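Local coordinates for CLIP-associating protein 2 (Mus musculus, PDB 3WOZ) that probably binds tubulin through its TOG domains and contributes to the control of microtubule dynamics, at residues V87-L92 with F125-R130; A146-I151 with S186-A191; S174-W179 with Q193-S198. All blocks are in the same frame, centred on the assembly; numbering follows the deposited sequence.

Interaction 1. Residues V87-L92 with F125-R130; sequences VLLTQL and FNILMR
Leu89 and Thr90 meet Ile127 and Leu128 where two helices of the HEAT-repeat TOG domain lie side by side. The helices are 85-96 and 121-133, with helix 102-118 between them in sequence. Both run in broadly the same direction, their axes 49° apart and 10.3 Å at closest approach. That spacing is filled by apolar side chains. Leu89 does most of the reaching. Its CG lies opposite the backbone N (chi1 178°), which carries the end of the side chain out from helix 85-96, CD2 toward helix 121-133. CD2 meets two partners. It touches Leu128 CD2 at 3.8 Å, and the two side chains meet at about a right angle. It also touches Ile127 CG2 at 4.1 Å, in a slanting approach. The other methyl, CD1, turns to the ring of Tyr150 on helix 141-155. Leu128 touches that same tyrosine, so the ring borders the apolar contact from the third helix. Ile127 presents its branch methyl, not its longer arm. CG2 is the group that faces helix 85-96, and it serves Leu89 and Thr90 together. The two branches of Thr90 have different partners. OG1 is hydrogen-bonded to Phe86 O, one turn back, which satisfies the buried hydroxyl. This bond probably helps hold the rotation about CA-CB (chi1 58°) and leaves the methyl for the neighbouring helix. Thr90 crosses Ile127 at about a right angle, and Thr90 CG2 packs on Ile127 CG2 at 3.9 Å.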
loop_
_atom_site.group_PDB
_atom_site.type_symbol
_atom_site.label_atom_id
_atom_site.label_comp_id
_atom_site.label_asym_id
_atom_site.label_seq_id
_atom_site.Cartn_x
_atom_site.Cartn_y
_atom_site.Cartn_z
ATOM N N VAL A 87 2.353 -7.524 1.956
ATOM C CA VAL A 87 3.729 -7.151 1.649
ATOM C C VAL A 87 3.783 -6.118 0.523
ATOM O O VAL A 87 4.440 -5.095 0.658
ATOM C CB VAL A 87 4.589 -8.396 1.301
ATOM C CG1 VAL A 87 5.900 -7.990 0.642
ATOM C CG2 VAL A 87 4.848 -9.236 2.559
ATOM N N LEU A 88 3.069 -6.383 -0.570
ATOM C CA LEU A 88 3.042 -5.479 -1.712
ATOM C C LEU A 88 2.634 -4.064 -1.310
ATOM O O LEU A 88 3.347 -3.101 -1.592
ATOM C CB LEU A 88 2.099 -6.016 -2.791
ATOM C CG LEU A 88 1.781 -5.125 -3.995
ATOM C CD1 LEU A 88 3.044 -4.821 -4.802
ATOM C CD2 LEU A 88 0.708 -5.784 -4.869
ATOM N N LEU A 89 1.492 -3.957 -0.633
ATOM C CA LEU A 89 0.892 -2.670 -0.320
ATOM C C LEU A 89 1.687 -1.883 0.728
ATOM O O LEU A 89 1.934 -0.679 0.554
ATOM C CB LEU A 89 -0.571 -2.850 0.108
ATOM C CG LEU A 89 -1.376 -1.614 0.524
ATOM C CD1 LEU A 89 -1.287 -0.502 -0.529
ATOM C CD2 LEU A 89 -2.827 -1.991 0.808
ATOM N N THR A 90 2.099 -2.562 1.798
ATOM C CA THR A 90 2.832 -1.900 2.867
ATOM C C THR A 90 4.217 -1.457 2.413
ATOM O O THR A 90 4.651 -0.359 2.758
ATOM C CB THR A 90 2.954 -2.772 4.147
ATOM O OG1 THR A 90 3.609 -4.005 3.832
ATOM C CG2 THR A 90 1.585 -3.054 4.737
ATOM N N GLN A 91 4.899 -2.305 1.641
ATOM C CA GLN A 91 6.226 -1.962 1.139
ATOM C C GLN A 91 6.172 -0.786 0.162
ATOM O O GLN A 91 7.062 0.064 0.163
ATOM C CB GLN A 91 6.913 -3.170 0.498
ATOM C CG GLN A 91 7.422 -4.206 1.494
ATOM C CD GLN A 91 8.566 -3.690 2.352
ATOM O OE1 GLN A 91 9.575 -3.207 1.835
ATOM N NE2 GLN A 91 8.412 -3.790 3.669
ATOM N N LEU A 92 5.120 -0.736 -0.653
ATOM C CA LEU A 92 4.923 0.375 -1.581
ATOM C C LEU A 92 4.650 1.680 -0.839
ATOM O O LEU A 92 5.123 2.742 -1.250
ATOM C CB LEU A 92 3.800 0.080 -2.578
ATOM C CG LEU A 92 4.073 -0.826 -3.780
ATOM C CD1 LEU A 92 2.785 -0.987 -4.581
ATOM C CD2 LEU A 92 5.204 -0.280 -4.675
ATOM N N PHE A 125 -8.351 -2.579 2.729
ATOM C CA PHE A 125 -8.680 -1.722 3.866
ATOM C C PHE A 125 -8.204 -2.313 5.192
ATOM O O PHE A 125 -7.706 -1.586 6.055
ATOM C CB PHE A 125 -10.183 -1.439 3.918
ATOM C CG PHE A 125 -10.571 -0.410 4.945
ATOM C CD1 PHE A 125 -11.136 -0.799 6.159
ATOM C CD2 PHE A 125 -10.354 0.946 4.708
ATOM C CE1 PHE A 125 -11.495 0.150 7.116
ATOM C CE2 PHE A 125 -10.708 1.904 5.659
ATOM C CZ PHE A 125 -11.278 1.506 6.867
ATOM N N ASN A 126 -8.353 -3.628 5.337
ATOM C CA ASN A 126 -7.969 -4.319 6.566
ATOM C C ASN A 126 -6.463 -4.288 6.782
ATOM O O ASN A 126 -5.998 -4.119 7.909
ATOM C CB ASN A 126 -8.497 -5.758 6.576
ATOM C CG ASN A 126 -10.018 -5.829 6.645
ATOM O OD1 ASN A 126 -10.612 -6.852 6.302
ATOM N ND2 ASN A 126 -10.656 -4.744 7.082
ATOM N N ILE A 127 -5.710 -4.432 5.692
ATOM C CA ILE A 127 -4.259 -4.279 5.724
ATOM C C ILE A 127 -3.886 -2.861 6.144
ATOM O O ILE A 127 -2.951 -2.665 6.921
ATOM C CB ILE A 127 -3.625 -4.625 4.362
ATOM C CG1 ILE A 127 -3.641 -6.141 4.153
ATOM C CG2 ILE A 127 -2.195 -4.081 4.257
ATOM C CD1 ILE A 127 -3.634 -6.550 2.718
ATOM N N LEU A 128 -4.634 -1.885 5.642
ATOM C CA LEU A 128 -4.364 -0.487 5.940
ATOM C C LEU A 128 -4.646 -0.132 7.401
ATOM O O LEU A 128 -3.954 0.702 7.985
ATOM C CB LEU A 128 -5.147 0.424 4.995
ATOM C CG LEU A 128 -4.734 0.428 3.513
ATOM C CD1 LEU A 128 -5.669 1.307 2.715
ATOM C CD2 LEU A 128 -3.307 0.882 3.321
HETATM N N MSE A 129 -5.656 -0.765 7.991
HETATM C CA MSE A 129 -5.965 -0.528 9.399
HETATM C C MSE A 129 -4.861 -1.072 10.309
HETATM O O MSE A 129 -4.390 -0.365 11.196
HETATM C CB MSE A 129 -7.343 -1.082 9.774
HETATM C CG MSE A 129 -8.522 -0.361 9.115
HETATM SE SE MSE A 129 -8.594 1.582 9.350
HETATM C CE MSE A 129 -7.695 2.152 7.711
ATOM N N ARG A 130 -4.437 -2.309 10.061
ATOM C CA ARG A 130 -3.323 -2.919 10.796
ATOM C C ARG A 130 -2.005 -2.159 10.610
ATOM O O ARG A 130 -1.249 -1.986 11.568
ATOM C CB ARG A 130 -3.148 -4.393 10.409
ATOM C CG ARG A 130 -4.187 -5.333 11.025
ATOM C CD ARG A 130 -3.964 -6.794 10.621
ATOM N NE ARG A 130 -4.216 -7.023 9.197
ATOM C CZ ARG A 130 -5.413 -7.273 8.669
ATOM N NH1 ARG A 130 -6.494 -7.333 9.440
ATOM N NH2 ARG A 130 -5.532 -7.460 7.360
#

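Interaction 2. Residues A146-I151 with S186-A191; sequences AILKYI and SDVRKA
Leu148 packs against Ala191 and Val188, joining helix 141-155 to helix 186-202 in the HEAT-repeat solenoid of this TOG domain. Helix 167-179 comes between the two in sequence and also touches the contact. The backbones come very near: the CA atoms of Leu148 and Ala191 are 5.7 Å apart. The small alanine is consistent with this closeness, since it puts a single methyl against the leucine. Leu148 CB meets Ala191 CB at 3.7 Å. Leu148 CB also lies 4.0 Å from Ala191 O, so the root of the leucine borders the backbone of the facing helix as well. The leucine places CG beside its own backbone N and opposite the carbonyl carbon (chi1 -65°), and chi2 is extended at 163°. In this conformation CD1 folds over the same alanine methyl, at 3.8 Å from Ala191 CB. The methyl is therefore held at the root and at one branch end of a single leucine. CD1 also reaches Val188, one turn earlier, where it lies 4.1 Å from the carbonyl Val188 O. The second branch turns to helix 167-179 and touches Val176. Val188 touches the same helix at Trp179, so both segments lean on helix 167-179. The first turn of helix 186-202 has its own polar support, since Val188 N is hydrogen-bonded to Ser185 OG. Val188 has CG1 opposite its backbone N (chi1 180°), and CG1 meets Leu148 CD1 at 4.2 Å.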
loop_
_atom_site.group_PDB
_atom_site.type_symbol
_atom_site.label_atom_id
_atom_site.label_comp_id
_atom_site.label_asym_id
_atom_site.label_seq_id
_atom_site.Cartn_x
_atom_site.Cartn_y
_atom_site.Cartn_z
ATOM N N ALA A 146 1.436 9.137 3.000
ATOM C CA ALA A 146 1.200 8.132 1.964
ATOM C C ALA A 146 0.111 7.124 2.360
ATOM O O ALA A 146 -0.777 6.821 1.560
ATOM C CB ALA A 146 2.500 7.420 1.612
ATOM N N ILE A 147 0.181 6.621 3.591
ATOM C CA ILE A 147 -0.865 5.737 4.128
ATOM C C ILE A 147 -2.229 6.411 4.075
ATOM O O ILE A 147 -3.191 5.820 3.590
ATOM C CB ILE A 147 -0.575 5.296 5.583
ATOM C CG1 ILE A 147 0.629 4.360 5.632
ATOM C CG2 ILE A 147 -1.804 4.612 6.206
ATOM C CD1 ILE A 147 1.355 4.383 6.969
ATOM N N LEU A 148 -2.298 7.651 4.560
ATOM C CA LEU A 148 -3.553 8.406 4.619
ATOM C C LEU A 148 -4.131 8.725 3.240
ATOM O O LEU A 148 -5.331 8.544 3.005
ATOM C CB LEU A 148 -3.384 9.688 5.448
ATOM C CG LEU A 148 -3.068 9.526 6.944
ATOM C CD1 LEU A 148 -2.521 10.833 7.532
ATOM C CD2 LEU A 148 -4.279 9.011 7.750
ATOM N N LYS A 149 -3.284 9.193 2.323
ATOM C CA LYS A 149 -3.739 9.467 0.957
ATOM C C LYS A 149 -4.330 8.215 0.306
ATOM O O LYS A 149 -5.345 8.290 -0.389
ATOM C CB LYS A 149 -2.608 10.027 0.095
ATOM C CG LYS A 149 -2.339 11.506 0.308
ATOM C CD LYS A 149 -1.251 11.985 -0.640
ATOM C CE LYS A 149 -1.143 13.504 -0.678
ATOM N NZ LYS A 149 0.122 13.899 -1.370
ATOM N N TYR A 150 -3.702 7.071 0.552
ATOM C CA TYR A 150 -4.175 5.807 0.001
ATOM C C TYR A 150 -5.526 5.410 0.608
ATOM O O TYR A 150 -6.451 5.052 -0.131
ATOM C CB TYR A 150 -3.128 4.710 0.194
ATOM C CG TYR A 150 -3.373 3.459 -0.625
ATOM C CD1 TYR A 150 -4.324 2.513 -0.228
ATOM C CD2 TYR A 150 -2.646 3.211 -1.785
ATOM C CE1 TYR A 150 -4.547 1.357 -0.974
ATOM C CE2 TYR A 150 -2.858 2.056 -2.531
ATOM C CZ TYR A 150 -3.814 1.138 -2.121
ATOM O OH TYR A 150 -4.022 -0.008 -2.855
ATOM N N ILE A 151 -5.642 5.488 1.936
ATOM C CA ILE A 151 -6.934 5.270 2.616
ATOM C C ILE A 151 -8.002 6.113 1.950
ATOM O O ILE A 151 -9.022 5.593 1.512
ATOM C CB ILE A 151 -6.936 5.684 4.121
ATOM C CG1 ILE A 151 -5.669 5.243 4.865
ATOM C CG2 ILE A 151 -8.229 5.212 4.815
ATOM C CD1 ILE A 151 -5.596 3.802 5.232
ATOM N N SER A 186 1.619 20.075 8.062
ATOM C CA SER A 186 0.345 20.486 7.485
ATOM C C SER A 186 -0.199 19.412 6.539
ATOM O O SER A 186 -1.411 19.290 6.357
ATOM C CB SER A 186 0.509 21.814 6.740
ATOM O OG SER A 186 -0.646 22.130 5.982
ATOM N N ASP A 187 0.708 18.638 5.944
ATOM C CA ASP A 187 0.335 17.556 5.034
ATOM C C ASP A 187 -0.360 16.397 5.752
ATOM O O ASP A 187 -1.359 15.873 5.262
ATOM C CB ASP A 187 1.549 17.066 4.245
ATOM C CG ASP A 187 2.023 18.078 3.217
ATOM O OD1 ASP A 187 1.191 18.861 2.710
ATOM O OD2 ASP A 187 3.231 18.086 2.911
ATOM N N VAL A 188 0.167 16.009 6.910
ATOM C CA VAL A 188 -0.513 15.037 7.763
ATOM C C VAL A 188 -1.896 15.572 8.159
ATOM O O VAL A 188 -2.896 14.866 8.002
ATOM C CB VAL A 188 0.328 14.668 9.009
ATOM C CG1 VAL A 188 -0.409 13.664 9.871
ATOM C CG2 VAL A 188 1.661 14.085 8.587
ATOM N N ARG A 189 -1.933 16.825 8.624
ATOM C CA ARG A 189 -3.169 17.493 9.029
ATOM C C ARG A 189 -4.273 17.345 7.977
ATOM O O ARG A 189 -5.370 16.871 8.277
ATOM C CB ARG A 189 -2.884 18.977 9.317
ATOM C CG ARG A 189 -3.965 19.702 10.099
ATOM C CD ARG A 189 -3.460 21.024 10.673
ATOM N NE ARG A 189 -2.101 20.914 11.202
ATOM C CZ ARG A 189 -1.063 21.610 10.748
ATOM N NH1 ARG A 189 -1.232 22.486 9.768
ATOM N NH2 ARG A 189 0.139 21.444 11.283
ATOM N N LYS A 190 -3.974 17.752 6.744
ATOM C CA LYS A 190 -4.959 17.711 5.663
ATOM C C LYS A 190 -5.304 16.283 5.240
ATOM O O LYS A 190 -6.452 16.000 4.876
ATOM C CB LYS A 190 -4.496 18.542 4.457
ATOM C CG LYS A 190 -4.315 20.040 4.741
ATOM C CD LYS A 190 -5.625 20.719 5.161
ATOM C CE LYS A 190 -5.365 22.065 5.827
ATOM N NZ LYS A 190 -6.603 22.643 6.428
ATOM N N ALA A 191 -4.315 15.391 5.296
ATOM C CA ALA A 191 -4.513 13.995 4.907
ATOM C C ALA A 191 -5.389 13.246 5.914
ATOM O O ALA A 191 -6.256 12.468 5.520
ATOM C CB ALA A 191 -3.176 13.290 4.723
#

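Interaction 3. Residues S174-W179 with Q193-S198; sequences SRVITW and QSVLIS
Leu196 fits against Val176 and Ile177 with both of its methyls. Its CD2 touches Val176 CG1 at 3.8 Å and Ile177 CD1 at 3.7 Å. CD1 of Leu196 also meets Ile177 CD1, at 3.8 Å. Val176 and Leu196 pass each other in opposite directions, whereas Ile177 lies across Leu196 at about a right angle. The CB of Ile177 starts out away from helix 186-202. The bent side chain, with chi1 -46° and chi2 -78°, brings CD1 back to the leucine. Val195 adds a lighter touch, its CG1 4.1 Å from Val176 CG1. An alanine in place of Leu196 would lack both methyls, which would probably leave Val176 CG1 and Ile177 CD1 without their main partner and open a gap between the helices. These are the consecutive helices 167-179 and 186-202 of the HEAT-repeat TOG domain, which run in roughly opposed directions, 134° apart. Their axes are 9.5 Å apart at closest approach. In the next shell, Val176 also packs on Ala192, and Val195 on Leu148 and Ile151 of helix 141-155. On another side Ile177 touches Phe218 and Ala222 of helix 216-226, which links this pair to the C-terminal helix. Further out, Arg175 O gathers two donors. It accepts from Trp179 N at 3.1 Å and from Thr178 OG1 at 2.8 Å, the hydroxyl standing above the carbonyl plane. The same oxygen sits over one face of the Trp179 ring, toward its rim. That indole makes a cation-pi contact with Lys144.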
loop_
_atom_site.group_PDB
_atom_site.type_symbol
_atom_site.label_atom_id
_atom_site.label_comp_id
_atom_site.label_asym_id
_atom_site.label_seq_id
_atom_site.Cartn_x
_atom_site.Cartn_y
_atom_site.Cartn_z
ATOM N N SER A 174 -8.527 6.203 15.882
ATOM C CA SER A 174 -7.979 6.935 17.031
ATOM C C SER A 174 -6.660 7.623 16.690
ATOM O O SER A 174 -6.482 8.807 16.965
ATOM C CB SER A 174 -7.759 5.997 18.222
ATOM O OG SER A 174 -8.967 5.394 18.632
ATOM N N ARG A 175 -5.744 6.862 16.097
ATOM C CA ARG A 175 -4.444 7.382 15.674
ATOM C C ARG A 175 -4.587 8.516 14.666
ATOM O O ARG A 175 -3.877 9.521 14.758
ATOM C CB ARG A 175 -3.576 6.266 15.093
ATOM C CG ARG A 175 -3.115 5.253 16.126
ATOM C CD ARG A 175 -2.009 4.355 15.586
ATOM N NE ARG A 175 -0.795 5.100 15.250
ATOM C CZ ARG A 175 0.422 4.565 15.177
ATOM N NH1 ARG A 175 1.465 5.323 14.861
ATOM N NH2 ARG A 175 0.603 3.273 15.426
ATOM N N VAL A 176 -5.523 8.354 13.730
ATOM C CA VAL A 176 -5.781 9.344 12.686
ATOM C C VAL A 176 -6.279 10.667 13.281
ATOM O O VAL A 176 -5.831 11.740 12.862
ATOM C CB VAL A 176 -6.761 8.803 11.597
ATOM C CG1 VAL A 176 -7.041 9.852 10.534
ATOM C CG2 VAL A 176 -6.197 7.551 10.940
ATOM N N ILE A 177 -7.188 10.577 14.259
ATOM C CA ILE A 177 -7.738 11.751 14.960
ATOM C C ILE A 177 -6.631 12.688 15.449
ATOM O O ILE A 177 -6.681 13.899 15.216
ATOM C CB ILE A 177 -8.621 11.360 16.196
ATOM C CG1 ILE A 177 -9.609 10.226 15.873
ATOM C CG2 ILE A 177 -9.338 12.594 16.778
ATOM C CD1 ILE A 177 -10.858 10.632 15.093
ATOM N N THR A 178 -5.639 12.116 16.129
ATOM C CA THR A 178 -4.540 12.892 16.702
ATOM C C THR A 178 -3.599 13.428 15.628
ATOM O O THR A 178 -3.120 14.561 15.728
ATOM C CB THR A 178 -3.748 12.085 17.748
ATOM O OG1 THR A 178 -3.414 10.799 17.213
ATOM C CG2 THR A 178 -4.577 11.901 19.014
ATOM N N TRP A 179 -3.353 12.617 14.598
ATOM C CA TRP A 179 -2.553 13.034 13.446
ATOM C C TRP A 179 -3.181 14.236 12.734
ATOM O O TRP A 179 -2.522 14.921 11.948
ATOM C CB TRP A 179 -2.362 11.872 12.459
ATOM C CG TRP A 179 -1.524 10.721 12.977
ATOM C CD1 TRP A 179 -0.800 10.686 14.136
ATOM C CD2 TRP A 179 -1.303 9.459 12.330
ATOM N NE1 TRP A 179 -0.157 9.477 14.258
ATOM C CE2 TRP A 179 -0.447 8.705 13.165
ATOM C CE3 TRP A 179 -1.747 8.889 11.128
ATOM C CZ2 TRP A 179 -0.028 7.411 12.838
ATOM C CZ3 TRP A 179 -1.331 7.598 10.804
ATOM C CH2 TRP A 179 -0.478 6.876 11.658
ATOM N N GLN A 193 -7.629 14.621 8.065
ATOM C CA GLN A 193 -8.973 15.186 7.950
ATOM C C GLN A 193 -9.744 14.554 6.801
ATOM O O GLN A 193 -10.861 14.069 6.990
ATOM C CB GLN A 193 -8.910 16.703 7.758
ATOM C CG GLN A 193 -8.833 17.475 9.053
ATOM C CD GLN A 193 -8.278 18.871 8.881
ATOM O OE1 GLN A 193 -8.694 19.612 7.989
ATOM N NE2 GLN A 193 -7.337 19.243 9.743
ATOM N N SER A 194 -9.133 14.554 5.617
ATOM C CA SER A 194 -9.732 13.947 4.438
ATOM C C SER A 194 -10.081 12.480 4.684
ATOM O O SER A 194 -11.137 12.020 4.252
ATOM C CB SER A 194 -8.815 14.102 3.218
ATOM O OG SER A 194 -7.548 13.511 3.447
ATOM N N VAL A 195 -9.210 11.757 5.390
ATOM C CA VAL A 195 -9.480 10.358 5.745
ATOM C C VAL A 195 -10.717 10.243 6.641
ATOM O O VAL A 195 -11.624 9.464 6.349
ATOM C CB VAL A 195 -8.252 9.661 6.384
ATOM C CG1 VAL A 195 -8.647 8.365 7.093
ATOM C CG2 VAL A 195 -7.214 9.365 5.322
ATOM N N LEU A 196 -10.759 11.042 7.705
ATOM C CA LEU A 196 -11.901 11.051 8.624
ATOM C C LEU A 196 -13.185 11.477 7.921
ATOM O O LEU A 196 -14.237 10.877 8.135
ATOM C CB LEU A 196 -11.626 11.943 9.840
ATOM C CG LEU A 196 -10.505 11.506 10.788
ATOM C CD1 LEU A 196 -10.297 12.539 11.882
ATOM C CD2 LEU A 196 -10.777 10.136 11.397
ATOM N N ILE A 197 -13.082 12.497 7.073
ATOM C CA ILE A 197 -14.204 12.971 6.265
ATOM C C ILE A 197 -14.731 11.860 5.355
ATOM O O ILE A 197 -15.930 11.567 5.359
ATOM C CB ILE A 197 -13.816 14.225 5.418
ATOM C CG1 ILE A 197 -13.646 15.469 6.307
ATOM C CG2 ILE A 197 -14.826 14.482 4.290
ATOM C CD1 ILE A 197 -14.932 16.011 6.932
ATOM N N SER A 198 -13.830 11.242 4.592
ATOM C CA SER A 198 -14.208 10.204 3.633
ATOM C C SER A 198 -14.848 8.984 4.297
ATOM O O SER A 198 -15.839 8.461 3.794
ATOM C CB SER A 198 -13.018 9.791 2.759
ATOM O OG SER A 198 -11.887 9.461 3.546
#

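All three contacts are buried and apolar, and none has a polar bond between its segments. Interaction 1 is nearest the middle of the chain, its centre about 5 Å from the centre of the chain; the centres of interactions 2 and 3 lie about 13 and 18 Å from it. Interactions 2 and 3 share helix 186-202, and their centres are about 9 Å apart. Interaction 1 shares no helix with either, but it touches interaction 2 through Tyr150 and Ile151. Packing differs with place. Branched side chains fill the space between the helices in interactions 1 and 3, whereas the backbones come closer in interaction 2, where one partner is an alanine. Only interaction 3 joins helices consecutive in sequence.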